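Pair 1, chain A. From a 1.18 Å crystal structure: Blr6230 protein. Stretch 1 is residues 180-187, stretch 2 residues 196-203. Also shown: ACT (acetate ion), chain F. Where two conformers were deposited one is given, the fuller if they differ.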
# COMPACT_ATOMS: atom_id res chain seq x y z
N GLY A 180 -8.50 -7.80 3.53
CA GLY A 180 -8.59 -7.63 2.08
C GLY A 180 -7.34 -7.06 1.43
O GLY A 180 -7.41 -6.61 0.29
N CYS A 181 -6.20 -7.15 2.12
CA CYS A 181 -4.92 -6.63 1.64
C CYS A 181 -4.62 -7.23 0.24
O CYS A 181 -4.62 -8.48 0.09
CB CYS A 181 -3.86 -7.06 2.67
SG CYS A 181 -2.37 -6.05 2.92
N THR A 182 -4.42 -6.34 -0.73
CA THR A 182 -4.26 -6.72 -2.14
C THR A 182 -2.95 -6.15 -2.65
O THR A 182 -2.71 -4.94 -2.59
CB THR A 182 -5.43 -6.18 -2.97
OG1 THR A 182 -6.66 -6.71 -2.44
CG2 THR A 182 -5.31 -6.58 -4.43
N SER A 183 -2.10 -7.03 -3.15
CA SER A 183 -0.86 -6.65 -3.82
C SER A 183 -1.10 -6.62 -5.32
O SER A 183 -1.70 -7.52 -5.87
CB SER A 183 0.24 -7.64 -3.47
OG SER A 183 0.52 -7.62 -2.06
N TRP A 184 -0.65 -5.55 -5.97
CA TRP A 184 -0.99 -5.31 -7.37
C TRP A 184 0.24 -5.49 -8.27
O TRP A 184 1.27 -4.86 -8.04
CB TRP A 184 -1.51 -3.89 -7.52
CG TRP A 184 -2.83 -3.63 -6.87
CD1 TRP A 184 -3.07 -3.07 -5.64
CD2 TRP A 184 -4.10 -3.93 -7.42
NE1 TRP A 184 -4.40 -3.00 -5.41
CE2 TRP A 184 -5.07 -3.51 -6.49
CE3 TRP A 184 -4.53 -4.50 -8.63
CZ2 TRP A 184 -6.45 -3.62 -6.74
CZ3 TRP A 184 -5.86 -4.63 -8.86
CH2 TRP A 184 -6.82 -4.17 -7.93
N GLU A 185 0.11 -6.34 -9.29
CA GLU A 185 1.21 -6.62 -10.21
C GLU A 185 1.00 -5.92 -11.55
O GLU A 185 -0.11 -5.90 -12.09
CB GLU A 185 1.30 -8.13 -10.43
CG GLU A 185 2.43 -8.56 -11.34
CD GLU A 185 2.50 -10.07 -11.52
OE1 GLU A 185 1.61 -10.82 -11.02
OE2 GLU A 185 3.46 -10.50 -12.22
N MET A 186 2.07 -5.36 -12.09
CA MET A 186 2.01 -4.79 -13.45
C MET A 186 3.36 -4.85 -14.11
O MET A 186 4.39 -4.96 -13.45
CB MET A 186 1.48 -3.36 -13.49
CG MET A 186 2.36 -2.33 -12.81
SD MET A 186 1.77 -0.63 -13.04
CE MET A 186 2.33 -0.32 -14.71
N THR A 187 3.34 -4.82 -15.44
CA THR A 187 4.55 -4.85 -16.23
C THR A 187 4.93 -3.42 -16.64
O THR A 187 4.07 -2.61 -17.05
CB THR A 187 4.31 -5.66 -17.51
OG1 THR A 187 3.82 -6.94 -17.13
CG2 THR A 187 5.58 -5.81 -18.34
N GLU A 196 8.60 -6.91 -14.06
CA GLU A 196 7.36 -7.09 -13.31
C GLU A 196 7.47 -6.35 -11.97
O GLU A 196 8.40 -6.57 -11.19
CB GLU A 196 7.08 -8.57 -13.11
CG GLU A 196 7.23 -9.39 -14.41
CD GLU A 196 6.55 -8.82 -15.67
OE1 GLU A 196 5.45 -8.25 -15.54
OE2 GLU A 196 7.10 -8.95 -16.81
N VAL A 197 6.48 -5.51 -11.71
CA VAL A 197 6.39 -4.68 -10.50
C VAL A 197 5.31 -5.26 -9.59
O VAL A 197 4.24 -5.63 -10.08
CB VAL A 197 6.02 -3.23 -10.89
CG1 VAL A 197 5.88 -2.35 -9.64
CG2 VAL A 197 7.01 -2.64 -11.87
N LEU A 198 5.59 -5.31 -8.28
CA LEU A 198 4.55 -5.59 -7.30
C LEU A 198 4.42 -4.42 -6.36
O LEU A 198 5.37 -4.10 -5.63
CB LEU A 198 4.82 -6.86 -6.51
CG LEU A 198 3.64 -7.38 -5.67
CD1 LEU A 198 2.55 -7.94 -6.57
CD2 LEU A 198 4.09 -8.40 -4.65
N PHE A 199 3.22 -3.83 -6.30
CA PHE A 199 2.85 -2.95 -5.19
C PHE A 199 2.39 -3.88 -4.06
O PHE A 199 1.22 -4.28 -3.99
CB PHE A 199 1.73 -2.00 -5.61
CG PHE A 199 2.09 -1.08 -6.75
CD1 PHE A 199 1.88 -1.44 -8.08
CD2 PHE A 199 2.57 0.19 -6.49
CE1 PHE A 199 2.16 -0.55 -9.11
CE2 PHE A 199 2.88 1.07 -7.51
CZ PHE A 199 2.68 0.68 -8.82
N PHE A 200 3.34 -4.29 -3.22
CA PHE A 200 3.06 -5.20 -2.12
C PHE A 200 2.20 -4.46 -1.10
O PHE A 200 2.41 -3.28 -0.84
CB PHE A 200 4.39 -5.68 -1.52
CG PHE A 200 4.23 -6.60 -0.34
CD1 PHE A 200 3.60 -7.82 -0.51
CD2 PHE A 200 4.69 -6.25 0.94
CE1 PHE A 200 3.44 -8.70 0.56
CE2 PHE A 200 4.50 -7.11 2.01
CZ PHE A 200 3.89 -8.34 1.83
N CYS A 201 1.23 -5.15 -0.51
CA CYS A 201 0.23 -4.45 0.29
C CYS A 201 0.61 -4.11 1.70
O CYS A 201 -0.09 -3.29 2.29
CB CYS A 201 -1.09 -5.23 0.29
SG CYS A 201 -1.11 -6.67 1.33
N SER A 202 1.64 -4.75 2.23
CA SER A 202 2.11 -4.72 3.66
C SER A 202 1.95 -6.08 4.28
O SER A 202 0.88 -6.68 4.17
CB SER A 202 1.41 -3.75 4.61
OG SER A 202 1.95 -3.98 5.91
N GLY A 203 2.98 -6.51 5.02
CA GLY A 203 2.91 -7.72 5.84
C GLY A 203 3.38 -7.53 7.28
O GLY A 203 3.78 -8.51 7.92
C ACT F . 1.90 -0.77 7.45
O ACT F . 2.58 -1.80 7.31
OXT ACT F . 1.14 -0.36 6.53
CH3 ACT F . 2.06 -0.02 8.74
O HOH W 1 3.41 -9.74 -14.69

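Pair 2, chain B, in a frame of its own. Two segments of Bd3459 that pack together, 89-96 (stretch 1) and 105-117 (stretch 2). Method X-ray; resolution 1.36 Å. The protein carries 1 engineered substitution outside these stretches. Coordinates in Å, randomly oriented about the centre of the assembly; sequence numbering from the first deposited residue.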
# COMPACT_ATOMS: atom_id res chain seq x y z
N ARG B 89 -2.33 9.21 -20.51
CA ARG B 89 -1.82 7.87 -20.75
C ARG B 89 -0.38 7.93 -21.27
O ARG B 89 -0.03 8.80 -22.05
CB ARG B 89 -2.72 7.15 -21.74
CG ARG B 89 -4.10 6.87 -21.21
CD ARG B 89 -5.05 6.43 -22.30
NE ARG B 89 -6.39 6.16 -21.81
CZ ARG B 89 -6.87 4.96 -21.49
NH1 ARG B 89 -6.10 3.88 -21.47
NH2 ARG B 89 -8.14 4.85 -21.10
N PHE B 90 0.43 6.99 -20.79
CA PHE B 90 1.79 6.83 -21.25
C PHE B 90 1.71 6.06 -22.55
O PHE B 90 1.24 4.92 -22.58
CB PHE B 90 2.59 6.06 -20.20
CG PHE B 90 2.78 6.86 -18.93
CD1 PHE B 90 1.84 6.85 -17.91
CD2 PHE B 90 3.90 7.66 -18.78
CE1 PHE B 90 2.00 7.63 -16.77
CE2 PHE B 90 4.06 8.46 -17.64
CZ PHE B 90 3.12 8.42 -16.63
N LYS B 91 2.19 6.69 -23.62
CA LYS B 91 2.00 6.17 -25.00
C LYS B 91 3.30 5.54 -25.48
O LYS B 91 4.13 6.21 -26.11
CB LYS B 91 1.51 7.29 -25.92
CG LYS B 91 0.21 7.89 -25.44
CD LYS B 91 -0.16 9.12 -26.25
CE LYS B 91 -1.11 10.03 -25.49
NZ LYS B 91 -0.58 10.51 -24.17
N THR B 92 3.49 4.26 -25.16
CA THR B 92 4.68 3.52 -25.61
C THR B 92 4.46 3.21 -27.10
O THR B 92 3.39 2.76 -27.49
CB THR B 92 4.85 2.23 -24.80
OG1 THR B 92 4.96 2.56 -23.41
CG2 THR B 92 6.08 1.46 -25.22
N LYS B 93 5.46 3.52 -27.92
CA LYS B 93 5.35 3.32 -29.36
C LYS B 93 6.24 2.17 -29.81
O LYS B 93 7.37 2.01 -29.35
CB LYS B 93 5.70 4.62 -30.08
CG LYS B 93 4.69 5.72 -29.82
CD LYS B 93 5.10 7.03 -30.49
CE LYS B 93 3.91 7.98 -30.56
NZ LYS B 93 4.21 9.18 -31.38
N LEU B 94 5.70 1.32 -30.66
CA LEU B 94 6.45 0.24 -31.26
C LEU B 94 6.54 0.57 -32.75
O LEU B 94 5.53 0.73 -33.43
CB LEU B 94 5.73 -1.08 -31.05
CG LEU B 94 6.05 -1.84 -29.76
CD1 LEU B 94 5.56 -1.11 -28.55
CD2 LEU B 94 5.44 -3.23 -29.87
N HIS B 95 7.75 0.59 -33.25
CA HIS B 95 8.02 0.82 -34.66
C HIS B 95 8.30 -0.54 -35.28
O HIS B 95 9.29 -1.15 -34.94
CB HIS B 95 9.21 1.76 -34.79
CG HIS B 95 8.97 3.10 -34.16
ND1 HIS B 95 8.44 4.14 -34.88
CD2 HIS B 95 9.12 3.55 -32.89
CE1 HIS B 95 8.33 5.20 -34.10
NE2 HIS B 95 8.73 4.87 -32.89
N VAL B 96 7.36 -1.01 -36.10
CA VAL B 96 7.31 -2.41 -36.54
C VAL B 96 7.62 -2.50 -38.02
O VAL B 96 6.90 -1.89 -38.83
CB VAL B 96 5.93 -3.03 -36.26
CG1 VAL B 96 5.91 -4.49 -36.67
CG2 VAL B 96 5.55 -2.86 -34.79
N ASP B 105 11.09 -6.72 -37.24
CA ASP B 105 11.95 -5.91 -36.38
C ASP B 105 11.08 -4.93 -35.63
O ASP B 105 10.15 -4.35 -36.21
CB ASP B 105 13.00 -5.12 -37.18
CG ASP B 105 14.09 -6.00 -37.75
OD1 ASP B 105 14.33 -7.13 -37.25
OD2 ASP B 105 14.73 -5.53 -38.72
N ILE B 106 11.37 -4.73 -34.34
CA ILE B 106 10.58 -3.83 -33.52
C ILE B 106 11.49 -2.95 -32.71
O ILE B 106 12.34 -3.44 -31.99
CB ILE B 106 9.61 -4.56 -32.59
CG1 ILE B 106 8.63 -5.40 -33.43
CG2 ILE B 106 8.84 -3.56 -31.73
CD1 ILE B 106 7.59 -6.13 -32.61
N HIS B 107 11.27 -1.64 -32.80
CA HIS B 107 11.94 -0.69 -31.91
C HIS B 107 10.92 -0.11 -30.95
O HIS B 107 9.91 0.42 -31.38
CB HIS B 107 12.60 0.46 -32.67
CG HIS B 107 13.17 1.52 -31.77
ND1 HIS B 107 14.33 1.35 -31.05
CD2 HIS B 107 12.73 2.77 -31.47
CE1 HIS B 107 14.60 2.46 -30.39
NE2 HIS B 107 13.64 3.32 -30.60
N ILE B 108 11.18 -0.22 -29.64
CA ILE B 108 10.33 0.39 -28.62
C ILE B 108 10.80 1.81 -28.27
O ILE B 108 11.90 2.01 -27.77
CB ILE B 108 10.27 -0.46 -27.34
CG1 ILE B 108 9.75 -1.88 -27.64
CG2 ILE B 108 9.38 0.22 -26.32
CD1 ILE B 108 9.84 -2.83 -26.46
N GLU B 109 9.97 2.78 -28.62
CA GLU B 109 10.14 4.16 -28.25
C GLU B 109 9.37 4.35 -26.96
O GLU B 109 8.14 4.38 -26.94
CB GLU B 109 9.63 5.07 -29.39
CG GLU B 109 9.61 6.55 -29.02
CD GLU B 109 9.04 7.44 -30.12
OE1 GLU B 109 8.63 6.92 -31.17
OE2 GLU B 109 8.95 8.67 -29.90
N GLY B 110 10.11 4.40 -25.84
CA GLY B 110 9.45 4.40 -24.55
C GLY B 110 8.72 5.68 -24.20
O GLY B 110 8.96 6.73 -24.78
N SER B 111 7.83 5.56 -23.23
CA SER B 111 7.06 6.65 -22.70
C SER B 111 7.36 6.96 -21.22
O SER B 111 6.68 7.79 -20.63
CB SER B 111 5.56 6.35 -22.83
OG SER B 111 5.24 5.19 -22.09
N ARG B 112 8.29 6.22 -20.61
CA ARG B 112 8.53 6.26 -19.17
C ARG B 112 7.31 5.84 -18.35
O ARG B 112 7.16 6.17 -17.18
CB ARG B 112 9.06 7.62 -18.71
CG ARG B 112 10.26 8.08 -19.51
CD ARG B 112 11.02 9.21 -18.80
NE ARG B 112 11.75 8.71 -17.63
CZ ARG B 112 12.93 8.10 -17.66
NH1 ARG B 112 13.59 7.93 -18.82
NH2 ARG B 112 13.46 7.67 -16.51
N ASP B 113 6.48 4.98 -18.95
CA ASP B 113 5.35 4.35 -18.22
C ASP B 113 5.97 3.76 -16.94
O ASP B 113 6.87 2.92 -17.02
CB ASP B 113 4.73 3.27 -19.13
CG ASP B 113 3.58 2.53 -18.52
OD1 ASP B 113 3.38 2.52 -17.29
OD2 ASP B 113 2.84 1.93 -19.33
N PRO B 114 5.43 4.15 -15.77
CA PRO B 114 5.99 3.72 -14.47
C PRO B 114 5.37 2.47 -13.91
O PRO B 114 5.60 2.13 -12.75
CB PRO B 114 5.69 4.92 -13.56
CG PRO B 114 4.38 5.38 -14.08
CD PRO B 114 4.43 5.21 -15.58
N LEU B 115 4.59 1.77 -14.73
CA LEU B 115 3.97 0.50 -14.34
C LEU B 115 4.11 -0.52 -15.45
O LEU B 115 3.18 -1.25 -15.75
CB LEU B 115 2.52 0.74 -13.92
CG LEU B 115 1.72 -0.41 -13.32
CD1 LEU B 115 2.55 -1.17 -12.31
CD2 LEU B 115 0.40 0.07 -12.73
N PHE B 116 5.31 -0.60 -16.01
CA PHE B 116 5.58 -1.48 -17.14
C PHE B 116 6.50 -2.58 -16.62
O PHE B 116 7.71 -2.40 -16.50
CB PHE B 116 6.18 -0.72 -18.33
CG PHE B 116 5.94 -1.36 -19.65
CD1 PHE B 116 6.22 -2.69 -19.87
CD2 PHE B 116 5.40 -0.65 -20.70
CE1 PHE B 116 6.00 -3.29 -21.09
CE2 PHE B 116 5.17 -1.25 -21.95
CZ PHE B 116 5.46 -2.57 -22.12
N GLY B 117 5.87 -3.71 -16.31
CA GLY B 117 6.56 -4.86 -15.78
C GLY B 117 5.95 -6.12 -16.36
O GLY B 117 5.52 -6.15 -17.53
O HOH W 2 7.48 2.87 -22.15
O HOH W 3 2.72 2.10 -22.15

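Pairs 1 and 2 share one backbone plan: two neighbouring antiparallel strands whose second member runs on into a loop that passes alongside the start of the first stretch. Fourteen central residues superpose with an RMSD of 0.6 Å, and the strand directions lie at 160° in pair 1 and 157° in pair 2. Two hydrogen-bonded rungs coincide. Trp A184 with Phe A199 matches Lys B93 with Glu B109, and Met A186 with Val A197 matches His B95 with His B107. Each rung closes with two backbone bonds; Phe A199 N to Trp A184 O is 2.8 Å, as is Glu B109 N to Lys B93 O. Between these rungs, Glu A185 with Leu A198 matches Leu B94 with Ile B108, a non-hydrogen-bonded pair at which the strands come closer.

With the backbone settled, each face of the ladder is open to different chemistry. The face carrying Trp A184, Met A186, Val A197 and Phe A199 is apolar in pair 1. Met A186, with chi1 p, lays SD 4.0 Å from CE1 of Phe A199, at the edge of that ring, so the sulfur reaches diagonally from one rung to the next. Pair 2 keeps the diagonal and makes it polar: His B95 donates from NE2 to OE1 of Glu B109 at 2.7 Å, with chi1 m on the histidine and an extended glutamate. Lys B93, in the place of Trp A184, passes CD 3.6 Å from OE1 of Glu B109.

On the opposite face the polarity runs the other way. Leu B94 packs CG 3.8 Å from CG2 of Ile B106, its diagonal neighbour, and 4.3 Å from CG1 of Ile B108. At the positions of Leu B94 and Ile B106, pair 1 has Glu A185 and Glu A196, like charges whose OE2 and OE1 lie 4.5 Å apart. Water 1 makes this tolerable, donating to OE2 of Glu A185 at 2.6 Å and OE1 of Glu A196 at 2.7 Å. The same OE1 also accepts a 2.6 Å hydrogen bond from OG1 of Thr A187.

The loop end must be fastened where the ladder stops. Pair 1 does so covalently: Cys A181 SG and Cys A201 SG form a 2.1 Å disulfide, backed by a 3.0 Å hydrogen bond from Cys A201 N to Ser A183 OG. At the cysteine positions pair 2 has Phe B90 and Ser B111, both still pointing toward the other stretch. Phe B90 fills the space with a ring, over one face of which CD of Pro B114 sits 3.6 Å from the centroid. Thr B92 falls on Ser A183, but its OG1 works through solvent: water 2 lies 2.8 Å from that OG1 and accepts from Ser B111 N at 2.9 Å, replacing a direct bond with a bridge.

The rule is to fix the rungs, pair side chains along diagonals as well as across, and lock the loop by bond or by packing.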